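Local coordinates for geranyltranstransferase (Staphylococcus aureus, PDB 1RTR), which catalyses the condensation of geranyl pyrophosphate with isopentenyl pyrophosphate to give farnesyl pyrophosphate, a step of isoprenoid biosynthesis, at residues K43-V48 and A180-A185; E72-Y77 and A114-A119; G152-D157 and K175-A180. All coordinates share one frame; numbering follows the deposited sequence.

How the contacts relate
All three contacts join helices of the all-alpha prenyl synthase fold, and none is truly at the surface. Contact 1 lies deepest, its centre about 4 Å from the centre of the chain; the centres of contacts 2 and 3 lie about 12 Å from the centre of the chain, and both contacts reach the second subunit. Contacts 1 and 3 share Ala180 and both use helix 179-193. Contacts 1 and 2 touch directly, through a 2.8 Å salt bridge from Arg44 NH2 to Glu72 OE2. The chemistry differs: contact 2 is an apolar pairing of antiparallel helices, contact 1 lays an arginine stem on leucines, and contact 3 combines close glycine packing with a salt bridge.

Contact 1. Residues K43-V48 and A180-A185; sequences KRIRPV and ALLTFA
Arg46 lies across Leu181 and Leu182, and supplies most of what segment 43-48 contributes to the contact between the start of helix 45-56 and helix 179-193. Beyond CB, the side chain runs extended from CG to NE. CG comes first against a leucine methyl, 4.1 Å from Leu182 CD2, the two side chains crossing at about a right angle. One step on, CD is 4.0 Å from Leu181 CD1, and NE lies 3.9 Å from that same methyl. The turn comes about the CD-NE bond (chi4 84°), and the guanidinium swings away from the line of the stem. An arginine suits this place because its methylenes CG and CD can lie on the leucines while the far end of the charged group is carried past them.

Ile45 adds a smaller touch from one residue back. Its CG1 sits between the backbone N and the carbonyl carbon (chi1 43°), which brings CD1 to 3.9 Å from Leu182 CD2, so that one leucine methyl meets both Ile45 and Arg46. Further along, the backbone itself is approached: Ala185 CB stands 3.6 Å from Arg46 O, and the short alanine side chain suits this close approach to a carbonyl. Just before the helix, Arg44 is the N-cap residue.

The sequence from Lys43 to Pro47 belongs to the GGKRxRP element of prenyl synthases, which in relatives lines the isopentenyl pyrophosphate pocket. No hydrogen bond or salt bridge joins the two segments; the leucines meet the stem and the NE end of the guanidinium by apolar contact alone. Nothing in segment 180-185 offers the guanidinium a polar partner in this contact, and its NH2 end packs on His75 of helix 65-83, so its orientation is probably set in part from outside.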
ATOM      1  N   LYS A  43      19.250 -11.163   3.497  1.00 68.56           N
ATOM      2  CA  LYS A  43      19.268 -12.236   4.477  1.00 67.67           C
ATOM      3  C   LYS A  43      17.879 -12.890   4.587  1.00 66.16           C
ATOM      4  O   LYS A  43      17.759 -14.059   4.978  1.00 66.08           O
ATOM      5  CB  LYS A  43      19.750 -11.690   5.834  1.00 68.48           C
ATOM      6  CG  LYS A  43      20.990 -10.744   5.766  1.00 70.47           C
ATOM      7  CD  LYS A  43      21.226  -9.958   7.097  1.00 74.06           C
ATOM      8  CE  LYS A  43      22.730  -9.844   7.480  1.00 75.39           C
ATOM      9  NZ  LYS A  43      23.459  -8.727   6.766  1.00 75.67           N
ATOM     10  N   ARG A  44      16.846 -12.119   4.225  1.00 64.24           N
ATOM     11  CA  ARG A  44      15.428 -12.538   4.247  1.00 62.19           C
ATOM     12  C   ARG A  44      14.884 -12.900   5.631  1.00 61.09           C
ATOM     13  O   ARG A  44      14.038 -13.792   5.749  1.00 61.22           O
ATOM     14  CB  ARG A  44      15.155 -13.694   3.257  1.00 61.85           C
ATOM     15  CG  ARG A  44      15.703 -13.502   1.873  1.00 60.59           C
ATOM     16  CD  ARG A  44      14.997 -12.463   1.056  1.00 61.23           C
ATOM     17  NE  ARG A  44      15.371 -12.572  -0.344  1.00 63.17           N
ATOM     18  CZ  ARG A  44      15.271 -11.598  -1.234  1.00 64.08           C
ATOM     19  NH1 ARG A  44      15.643 -11.814  -2.488  1.00 64.68           N
ATOM     20  NH2 ARG A  44      14.792 -10.414  -0.885  1.00 64.11           N
ATOM     21  N   ILE A  45      15.351 -12.213   6.674  1.00 59.84           N
ATOM     22  CA  ILE A  45      14.993 -12.588   8.050  1.00 58.29           C
ATOM     23  C   ILE A  45      13.519 -12.432   8.345  1.00 56.62           C
ATOM     24  O   ILE A  45      12.964 -13.230   9.095  1.00 55.58           O
ATOM     25  CB  ILE A  45      15.826 -11.838   9.119  1.00 58.84           C
ATOM     26  CG1 ILE A  45      15.959 -10.363   8.769  1.00 60.13           C
ATOM     27  CG2 ILE A  45      17.197 -12.486   9.312  1.00 59.86           C
ATOM     28  CD1 ILE A  45      15.072  -9.482   9.625  1.00 64.07           C
ATOM     29  N   ARG A  46      12.887 -11.415   7.749  1.00 55.47           N
ATOM     30  CA  ARG A  46      11.469 -11.142   8.016  1.00 54.26           C
ATOM     31  C   ARG A  46      10.577 -12.301   7.581  1.00 53.53           C
ATOM     32  O   ARG A  46       9.861 -12.850   8.427  1.00 53.14           O
ATOM     33  CB  ARG A  46      11.004  -9.817   7.412  1.00 54.16           C
ATOM     34  CG  ARG A  46      11.527  -8.605   8.128  1.00 53.29           C
ATOM     35  CD  ARG A  46      11.525  -7.375   7.269  1.00 53.05           C
ATOM     36  NE  ARG A  46      12.228  -6.263   7.889  1.00 54.73           N
ATOM     37  CZ  ARG A  46      13.543  -6.069   7.838  1.00 55.53           C
ATOM     38  NH1 ARG A  46      14.072  -5.013   8.440  1.00 55.67           N
ATOM     39  NH2 ARG A  46      14.330  -6.912   7.190  1.00 55.03           N
ATOM     40  N   PRO A  47      10.620 -12.688   6.294  1.00 52.85           N
ATOM     41  CA  PRO A  47       9.898 -13.878   5.830  1.00 52.52           C
ATOM     42  C   PRO A  47      10.288 -15.110   6.614  1.00 52.04           C
ATOM     43  O   PRO A  47       9.407 -15.865   7.026  1.00 52.22           O
ATOM     44  CB  PRO A  47      10.331 -14.030   4.355  1.00 52.68           C
ATOM     45  CG  PRO A  47      11.453 -13.097   4.142  1.00 52.42           C
ATOM     46  CD  PRO A  47      11.309 -12.017   5.179  1.00 52.87           C
ATOM     47  N   VAL A  48      11.585 -15.298   6.834  1.00 51.71           N
ATOM     48  CA  VAL A  48      12.066 -16.497   7.512  1.00 51.60           C
ATOM     49  C   VAL A  48      11.543 -16.567   8.940  1.00 50.97           C
ATOM     50  O   VAL A  48      11.070 -17.625   9.383  1.00 51.21           O
ATOM     51  CB  VAL A  48      13.594 -16.604   7.443  1.00 51.93           C
ATOM     52  CG1 VAL A  48      14.125 -17.452   8.579  1.00 52.65           C
ATOM     53  CG2 VAL A  48      14.010 -17.218   6.092  1.00 53.37           C
ATOM     54  N   ALA A 180       8.191  -2.991  13.717  1.00 49.43           N
ATOM     55  CA  ALA A 180       6.781  -3.285  13.458  1.00 48.87           C
ATOM     56  C   ALA A 180       6.615  -4.444  12.455  1.00 48.37           C
ATOM     57  O   ALA A 180       5.737  -5.300  12.630  1.00 48.08           O
ATOM     58  CB  ALA A 180       6.020  -2.032  13.036  1.00 48.44           C
ATOM     59  N   LEU A 181       7.478  -4.487  11.436  1.00 47.90           N
ATOM     60  CA  LEU A 181       7.522  -5.627  10.512  1.00 47.53           C
ATOM     61  C   LEU A 181       7.904  -6.925  11.223  1.00 47.64           C
ATOM     62  O   LEU A 181       7.272  -7.983  10.994  1.00 47.34           O
ATOM     63  CB  LEU A 181       8.480  -5.367   9.354  1.00 47.71           C
ATOM     64  CG  LEU A 181       8.094  -4.264   8.350  1.00 47.74           C
ATOM     65  CD1 LEU A 181       8.911  -4.418   7.080  1.00 48.09           C
ATOM     66  CD2 LEU A 181       6.601  -4.283   8.030  1.00 45.94           C
ATOM     67  N   LEU A 182       8.917  -6.845  12.098  1.00 47.03           N
ATOM     68  CA  LEU A 182       9.329  -8.018  12.866  1.00 46.63           C
ATOM     69  C   LEU A 182       8.170  -8.557  13.696  1.00 45.86           C
ATOM     70  O   LEU A 182       7.893  -9.759  13.688  1.00 46.15           O
ATOM     71  CB  LEU A 182      10.577  -7.743  13.725  1.00 46.67           C
ATOM     72  CG  LEU A 182      11.856  -7.646  12.888  1.00 48.31           C
ATOM     73  CD1 LEU A 182      13.029  -7.231  13.730  1.00 49.58           C
ATOM     74  CD2 LEU A 182      12.170  -8.946  12.171  1.00 49.35           C
ATOM     75  N   THR A 183       7.476  -7.662  14.383  1.00 44.72           N
ATOM     76  CA  THR A 183       6.320  -8.046  15.172  1.00 43.87           C
ATOM     77  C   THR A 183       5.191  -8.560  14.288  1.00 43.91           C
ATOM     78  O   THR A 183       4.429  -9.445  14.703  1.00 44.06           O
ATOM     79  CB  THR A 183       5.851  -6.840  16.039  1.00 43.72           C
ATOM     80  OG1 THR A 183       6.891  -6.512  16.964  1.00 44.25           O
ATOM     81  CG2 THR A 183       4.685  -7.216  16.944  1.00 41.62           C
ATOM     82  N   PHE A 184       5.049  -7.992  13.089  1.00 43.76           N
ATOM     83  CA  PHE A 184       4.092  -8.539  12.138  1.00 44.12           C
ATOM     84  C   PHE A 184       4.431  -9.998  11.819  1.00 44.25           C
ATOM     85  O   PHE A 184       3.552 -10.855  11.843  1.00 44.30           O
ATOM     86  CB  PHE A 184       4.037  -7.730  10.828  1.00 44.95           C
ATOM     87  CG  PHE A 184       3.230  -8.408   9.758  1.00 44.03           C
ATOM     88  CD1 PHE A 184       3.857  -9.170   8.781  1.00 43.49           C
ATOM     89  CD2 PHE A 184       1.842  -8.348   9.787  1.00 42.54           C
ATOM     90  CE1 PHE A 184       3.111  -9.845   7.828  1.00 43.91           C
ATOM     91  CE2 PHE A 184       1.088  -9.016   8.850  1.00 43.71           C
ATOM     92  CZ  PHE A 184       1.727  -9.766   7.857  1.00 44.44           C
ATOM     93  N   ALA A 185       5.703 -10.271  11.530  1.00 44.06           N
ATOM     94  CA  ALA A 185       6.151 -11.626  11.195  1.00 44.42           C
ATOM     95  C   ALA A 185       5.710 -12.642  12.230  1.00 44.81           C
ATOM     96  O   ALA A 185       5.059 -13.634  11.876  1.00 45.95           O
ATOM     97  CB  ALA A 185       7.671 -11.689  10.981  1.00 43.88           C
TER

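Contact 2. Residues E72-Y77 and A114-A119; sequences EMIHTY and ALLTKA
Met73 and Leu115 meet where helices 65-83 and 105-124 of the all-alpha prenyl synthase fold pack antiparallel beside the subunit interface, the segment axes 8.2 Å apart at 165°. Met73 has the most surface covered: its CG lies 3.7 Å from Leu115 CD2, the side chains crossing at about a right angle. Beyond CG the unbranched chain is extended, which carries SD to Lys118, 3.6 Å from its CG; such a slim, flexible side chain suits a place alongside the lysine's CB and CG. Leu115 faces Tyr77 CB with its CB and touches Thr76 CG2 with its CD1.

Leu116 makes a CH-pi contact, its CG 3.8 Å from the centroid of the Tyr77 ring over one face, while its methyl CD2 is 3.6 Å from Ile74 CD1. The small Ala119 suits the spot where its CB meets Ile74 CG1. The hydroxyl of Thr76 is satisfied within its own helix: OG1 donates to Glu72 O, which also takes Thr76 N from the opposite face of the carbonyl plane.

Helix 30-38 covers Thr76 and Leu115, helix 150-159 packs on Ile74 and Tyr77, and Tyr77, Ala114, Leu116 and Thr117 meet the second subunit.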
ATOM      1  N   GLU A  72       8.100  -9.481   2.581  1.00 49.32           N
ATOM      2  CA  GLU A  72       9.347  -9.116   1.898  1.00 49.29           C
ATOM      3  C   GLU A  72       9.116  -8.043   0.816  1.00 48.97           C
ATOM      4  O   GLU A  72       9.988  -7.186   0.587  1.00 48.83           O
ATOM      5  CB  GLU A  72      10.063 -10.359   1.345  1.00 49.59           C
ATOM      6  CG  GLU A  72      11.458 -10.110   0.777  1.00 50.99           C
ATOM      7  CD  GLU A  72      12.522  -9.799   1.828  1.00 54.10           C
ATOM      8  OE1 GLU A  72      12.251  -9.911   3.049  1.00 54.27           O
ATOM      9  OE2 GLU A  72      13.652  -9.429   1.426  1.00 55.05           O
ATOM     10  N   MET A  73       7.947  -8.078   0.169  1.00 48.50           N
ATOM     11  CA  MET A  73       7.571  -7.024  -0.782  1.00 48.40           C
ATOM     12  C   MET A  73       7.522  -5.663  -0.071  1.00 48.82           C
ATOM     13  O   MET A  73       8.035  -4.662  -0.594  1.00 48.97           O
ATOM     14  CB  MET A  73       6.220  -7.334  -1.442  1.00 48.29           C
ATOM     15  CG  MET A  73       6.283  -8.170  -2.726  1.00 47.58           C
ATOM     16  SD  MET A  73       4.657  -8.711  -3.307  1.00 45.06           S
ATOM     17  CE  MET A  73       5.163  -9.955  -4.439  1.00 48.35           C
ATOM     18  N   ILE A  74       6.932  -5.636   1.130  1.00 48.52           N
ATOM     19  CA  ILE A  74       6.842  -4.413   1.920  1.00 48.82           C
ATOM     20  C   ILE A  74       8.222  -3.908   2.312  1.00 48.87           C
ATOM     21  O   ILE A  74       8.493  -2.708   2.263  1.00 48.64           O
ATOM     22  CB  ILE A  74       5.978  -4.631   3.173  1.00 48.91           C
ATOM     23  CG1 ILE A  74       4.557  -5.006   2.761  1.00 49.16           C
ATOM     24  CG2 ILE A  74       6.020  -3.408   4.097  1.00 48.44           C
ATOM     25  CD1 ILE A  74       3.607  -3.863   2.648  1.00 49.65           C
ATOM     26  N   HIS A  75       9.089  -4.830   2.712  1.00 49.16           N
ATOM     27  CA  HIS A  75      10.459  -4.470   3.058  1.00 49.38           C
ATOM     28  C   HIS A  75      11.214  -3.956   1.821  1.00 49.24           C
ATOM     29  O   HIS A  75      11.932  -2.946   1.901  1.00 49.28           O
ATOM     30  CB  HIS A  75      11.174  -5.644   3.745  1.00 49.48           C
ATOM     31  CG  HIS A  75      12.657  -5.478   3.843  1.00 50.74           C
ATOM     32  ND1 HIS A  75      13.254  -4.592   4.717  1.00 52.10           N
ATOM     33  CD2 HIS A  75      13.667  -6.083   3.173  1.00 52.69           C
ATOM     34  CE1 HIS A  75      14.566  -4.653   4.578  1.00 51.78           C
ATOM     35  NE2 HIS A  75      14.844  -5.553   3.651  1.00 53.95           N
ATOM     36  N   THR A  76      11.032  -4.633   0.683  1.00 49.28           N
ATOM     37  CA  THR A  76      11.658  -4.225  -0.579  1.00 49.19           C
ATOM     38  C   THR A  76      11.217  -2.819  -1.000  1.00 49.13           C
ATOM     39  O   THR A  76      12.055  -1.967  -1.345  1.00 49.32           O
ATOM     40  CB  THR A  76      11.328  -5.236  -1.687  1.00 49.35           C
ATOM     41  OG1 THR A  76      11.834  -6.531  -1.325  1.00 51.12           O
ATOM     42  CG2 THR A  76      12.074  -4.904  -2.960  1.00 48.03           C
ATOM     43  N   TYR A  77       9.908  -2.575  -0.969  1.00 48.75           N
ATOM     44  CA  TYR A  77       9.374  -1.264  -1.341  1.00 48.52           C
ATOM     45  C   TYR A  77       9.932  -0.142  -0.456  1.00 48.55           C
ATOM     46  O   TYR A  77      10.232   0.940  -0.954  1.00 48.57           O
ATOM     47  CB  TYR A  77       7.828  -1.253  -1.348  1.00 48.19           C
ATOM     48  CG  TYR A  77       7.193  -0.231  -0.424  1.00 46.53           C
ATOM     49  CD1 TYR A  77       7.202   1.136  -0.733  1.00 45.77           C
ATOM     50  CD2 TYR A  77       6.592  -0.629   0.760  1.00 46.17           C
ATOM     51  CE1 TYR A  77       6.626   2.080   0.129  1.00 46.77           C
ATOM     52  CE2 TYR A  77       6.011   0.307   1.638  1.00 46.67           C
ATOM     53  CZ  TYR A  77       6.025   1.650   1.307  1.00 46.74           C
ATOM     54  OH  TYR A  77       5.449   2.557   2.158  1.00 48.34           O
ATOM     55  N   ALA A 114       3.864  -0.073  -6.489  1.00 44.74           N
ATOM     56  CA  ALA A 114       3.309  -1.305  -6.989  1.00 44.04           C
ATOM     57  C   ALA A 114       3.559  -2.456  -6.011  1.00 43.76           C
ATOM     58  O   ALA A 114       2.676  -3.295  -5.767  1.00 43.47           O
ATOM     59  CB  ALA A 114       3.871  -1.622  -8.390  1.00 44.31           C
ATOM     60  N   LEU A 115       4.752  -2.494  -5.431  1.00 43.85           N
ATOM     61  CA  LEU A 115       5.098  -3.597  -4.528  1.00 43.70           C
ATOM     62  C   LEU A 115       4.270  -3.521  -3.249  1.00 43.71           C
ATOM     63  O   LEU A 115       3.754  -4.551  -2.777  1.00 43.97           O
ATOM     64  CB  LEU A 115       6.598  -3.626  -4.221  1.00 43.82           C
ATOM     65  CG  LEU A 115       7.512  -4.236  -5.293  1.00 43.91           C
ATOM     66  CD1 LEU A 115       8.914  -3.702  -5.130  1.00 43.32           C
ATOM     67  CD2 LEU A 115       7.519  -5.754  -5.221  1.00 41.89           C
ATOM     68  N   LEU A 116       4.116  -2.306  -2.716  1.00 42.96           N
ATOM     69  CA  LEU A 116       3.214  -2.074  -1.609  1.00 43.19           C
ATOM     70  C   LEU A 116       1.838  -2.616  -1.946  1.00 43.28           C
ATOM     71  O   LEU A 116       1.279  -3.419  -1.197  1.00 43.60           O
ATOM     72  CB  LEU A 116       3.115  -0.570  -1.295  1.00 43.83           C
ATOM     73  CG  LEU A 116       2.937  -0.134   0.161  1.00 44.16           C
ATOM     74  CD1 LEU A 116       2.474   1.328   0.316  1.00 43.69           C
ATOM     75  CD2 LEU A 116       2.041  -1.069   0.953  1.00 43.33           C
ATOM     76  N   THR A 117       1.292  -2.193  -3.083  1.00 43.04           N
ATOM     77  CA  THR A 117       0.000  -2.688  -3.516  1.00 43.25           C
ATOM     78  C   THR A 117      -0.021  -4.220  -3.661  1.00 43.82           C
ATOM     79  O   THR A 117      -0.960  -4.877  -3.177  1.00 44.35           O
ATOM     80  CB  THR A 117      -0.408  -2.010  -4.834  1.00 43.36           C
ATOM     81  OG1 THR A 117      -0.053  -0.628  -4.785  1.00 43.23           O
ATOM     82  CG2 THR A 117      -1.924  -1.964  -4.983  1.00 42.94           C
ATOM     83  N   LYS A 118       0.996  -4.796  -4.311  1.00 43.65           N
ATOM     84  CA  LYS A 118       0.995  -6.244  -4.560  1.00 44.16           C
ATOM     85  C   LYS A 118       0.942  -7.071  -3.261  1.00 44.39           C
ATOM     86  O   LYS A 118       0.289  -8.121  -3.206  1.00 43.63           O
ATOM     87  CB  LYS A 118       2.193  -6.667  -5.431  1.00 44.05           C
ATOM     88  CG  LYS A 118       2.202  -8.137  -5.826  1.00 44.57           C
ATOM     89  CD  LYS A 118       1.086  -8.484  -6.805  1.00 46.24           C
ATOM     90  CE  LYS A 118       1.371  -9.803  -7.522  1.00 49.01           C
ATOM     91  NZ  LYS A 118       0.165 -10.699  -7.590  1.00 50.57           N
ATOM     92  N   ALA A 119       1.631  -6.590  -2.223  1.00 44.85           N
ATOM     93  CA  ALA A 119       1.659  -7.280  -0.933  1.00 45.59           C
ATOM     94  C   ALA A 119       0.254  -7.544  -0.397  1.00 46.28           C
ATOM     95  O   ALA A 119      -0.026  -8.633   0.109  1.00 45.99           O
ATOM     96  CB  ALA A 119       2.505  -6.504   0.078  1.00 45.10           C
TER

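Contact 3. Residues G152-D157 and K175-A180; sequences GGQMLD and KTKTGA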
ATOM      1  N   GLY A 152       5.846   5.872   9.524  1.00 48.98           N
ATOM      2  CA  GLY A 152       5.928   6.868  10.584  1.00 49.63           C
ATOM      3  C   GLY A 152       7.334   6.943  11.163  1.00 50.64           C
ATOM      4  O   GLY A 152       7.815   8.019  11.498  1.00 50.77           O
ATOM      5  N   GLY A 153       8.003   5.795  11.257  1.00 51.18           N
ATOM      6  CA  GLY A 153       9.376   5.738  11.718  1.00 52.16           C
ATOM      7  C   GLY A 153      10.353   6.361  10.746  1.00 53.09           C
ATOM      8  O   GLY A 153      11.331   7.000  11.162  1.00 53.13           O
ATOM      9  N   GLN A 154      10.101   6.171   9.451  1.00 53.92           N
ATOM     10  CA  GLN A 154      10.907   6.816   8.421  1.00 54.88           C
ATOM     11  C   GLN A 154      10.734   8.322   8.502  1.00 54.82           C
ATOM     12  O   GLN A 154      11.692   9.051   8.307  1.00 54.84           O
ATOM     13  CB  GLN A 154      10.531   6.342   7.018  1.00 55.35           C
ATOM     14  CG  GLN A 154      11.554   5.434   6.333  1.00 57.58           C
ATOM     15  CD  GLN A 154      12.951   6.042   6.211  1.00 59.80           C
ATOM     16  OE1 GLN A 154      13.138   7.113   5.620  1.00 61.15           O
ATOM     17  NE2 GLN A 154      13.933   5.343   6.749  1.00 59.12           N
ATOM     18  N   MET A 155       9.515   8.787   8.778  1.00 55.02           N
ATOM     19  CA  MET A 155       9.282  10.227   8.931  1.00 55.15           C
ATOM     20  C   MET A 155      10.124  10.735  10.097  1.00 55.36           C
ATOM     21  O   MET A 155      10.940  11.639   9.916  1.00 55.24           O
ATOM     22  CB  MET A 155       7.804  10.555   9.151  1.00 54.76           C
ATOM     23  CG  MET A 155       7.029  10.903   7.884  1.00 54.36           C
ATOM     24  SD  MET A 155       7.482  12.423   7.023  1.00 51.65           S
ATOM     25  CE  MET A 155       7.027  13.691   8.213  1.00 51.10           C
ATOM     26  N   LEU A 156       9.945  10.108  11.265  1.00 55.48           N
ATOM     27  CA  LEU A 156      10.717  10.421  12.457  1.00 55.71           C
ATOM     28  C   LEU A 156      12.225  10.355  12.217  1.00 56.59           C
ATOM     29  O   LEU A 156      12.938  11.238  12.655  1.00 56.52           O
ATOM     30  CB  LEU A 156      10.302   9.549  13.649  1.00 55.05           C
ATOM     31  CG  LEU A 156      10.737  10.074  15.032  1.00 54.24           C
ATOM     32  CD1 LEU A 156      10.530  11.582  15.172  1.00 51.90           C
ATOM     33  CD2 LEU A 156      10.059   9.337  16.182  1.00 51.19           C
ATOM     34  N   ASP A 157      12.702   9.328  11.512  1.00 57.83           N
ATOM     35  CA  ASP A 157      14.123   9.220  11.207  1.00 59.15           C
ATOM     36  C   ASP A 157      14.621  10.431  10.419  1.00 59.90           C
ATOM     37  O   ASP A 157      15.622  11.033  10.793  1.00 60.15           O
ATOM     38  CB  ASP A 157      14.430   7.924  10.442  1.00 59.56           C
ATOM     39  CG  ASP A 157      15.858   7.425  10.675  1.00 60.79           C
ATOM     40  OD1 ASP A 157      16.243   6.409  10.061  1.00 63.18           O
ATOM     41  OD2 ASP A 157      16.669   7.968  11.457  1.00 61.38           O
ATOM     42  N   LYS A 175      11.746   1.089  16.888  1.00 52.41           N
ATOM     43  CA  LYS A 175      10.569   0.298  17.195  1.00 51.78           C
ATOM     44  C   LYS A 175       9.532   0.358  16.066  1.00 51.17           C
ATOM     45  O   LYS A 175       8.919  -0.643  15.743  1.00 51.16           O
ATOM     46  CB  LYS A 175       9.972   0.792  18.515  1.00 51.72           C
ATOM     47  CG  LYS A 175       8.608   0.279  18.859  1.00 53.42           C
ATOM     48  CD  LYS A 175       7.871   1.331  19.677  1.00 58.08           C
ATOM     49  CE  LYS A 175       6.705   0.754  20.498  1.00 60.59           C
ATOM     50  NZ  LYS A 175       6.547  -0.736  20.428  1.00 62.51           N
ATOM     51  N   THR A 176       9.340   1.529  15.473  1.00 50.60           N
ATOM     52  CA  THR A 176       8.319   1.683  14.449  1.00 50.25           C
ATOM     53  C   THR A 176       8.906   1.403  13.067  1.00 51.01           C
ATOM     54  O   THR A 176       8.342   0.622  12.309  1.00 51.16           O
ATOM     55  CB  THR A 176       7.703   3.084  14.473  1.00 49.83           C
ATOM     56  OG1 THR A 176       8.748   4.054  14.412  1.00 48.11           O
ATOM     57  CG2 THR A 176       7.002   3.366  15.799  1.00 49.06           C
ATOM     58  N   LYS A 177      10.034   2.035  12.750  1.00 51.11           N
ATOM     59  CA  LYS A 177      10.677   1.833  11.471  1.00 52.02           C
ATOM     60  C   LYS A 177      11.125   0.395  11.230  1.00 52.55           C
ATOM     61  O   LYS A 177      10.970  -0.100  10.118  1.00 53.72           O
ATOM     62  CB  LYS A 177      11.865   2.774  11.290  1.00 52.09           C
ATOM     63  CG  LYS A 177      12.678   2.492  10.044  1.00 52.20           C
ATOM     64  CD  LYS A 177      13.401   3.728   9.604  1.00 55.36           C
ATOM     65  CE  LYS A 177      14.877   3.473   9.432  1.00 57.39           C
ATOM     66  NZ  LYS A 177      15.258   3.748   8.033  1.00 59.14           N
ATOM     67  N   THR A 178      11.678  -0.259  12.247  1.00 52.38           N
ATOM     68  CA  THR A 178      12.253  -1.597  12.090  1.00 52.57           C
ATOM     69  C   THR A 178      11.412  -2.684  12.763  1.00 52.02           C
ATOM     70  O   THR A 178      11.140  -3.721  12.161  1.00 52.02           O
ATOM     71  CB  THR A 178      13.722  -1.620  12.629  1.00 53.15           C
ATOM     72  OG1 THR A 178      14.541  -0.755  11.824  1.00 55.52           O
ATOM     73  CG2 THR A 178      14.376  -2.969  12.425  1.00 52.78           C
ATOM     74  N   GLY A 179      10.980  -2.439  13.997  1.00 51.29           N
ATOM     75  CA  GLY A 179      10.329  -3.469  14.785  1.00 50.47           C
ATOM     76  C   GLY A 179       8.922  -3.875  14.384  1.00 50.10           C
ATOM     77  O   GLY A 179       8.483  -4.990  14.692  1.00 50.23           O
ATOM     78  N   ALA A 180       8.191  -2.991  13.717  1.00 49.43           N
ATOM     79  CA  ALA A 180       6.781  -3.285  13.458  1.00 48.87           C
ATOM     80  C   ALA A 180       6.615  -4.444  12.455  1.00 48.37           C
ATOM     81  O   ALA A 180       5.737  -5.300  12.630  1.00 48.08           O
ATOM     82  CB  ALA A 180       6.020  -2.032  13.036  1.00 48.44           C
TER
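Gly153 and Lys177 bring their helices together within the prenyl synthase fold, at the point where its Gln-x-x-Asp sequence (Gln154 to Asp157) faces its Lys-Thr sequence (Lys177 and Thr178), a pair that in relatives lies at the allylic diphosphate site. The backbones approach very closely, with Gly153 CA only 4.1 Å from Lys177 CA. Lacking a beta carbon, the glycine lets Thr176 OG1 come to 3.2 Å from Gly153 CA and Lys177 CB to 3.9 Å from the same atom.

Beyond this close pair the Lys177 stem starts with CG anti to the backbone N (chi1 173°) and bends in its outer half, passing the Gln154 stem, whose CG is 4.1 Å from Lys177 CD, and turning to Asp157. A long, flexible lysine suits the span from one helix to a carboxylate one turn further along the other.

In the next shell, Thr176 OG1 is bonded to Met172 O of its own helix, which satisfies the hydroxyl and is consistent with its staying turned toward the glycine. The second subunit packs on Gln154 through its Leu110 and on Thr176 through its Met26. At the tip, Asp157 OD1 forms a salt bridge of 3.5 Å with Lys177 NZ and lies even nearer, at 3.3 Å, to Lys177 CE.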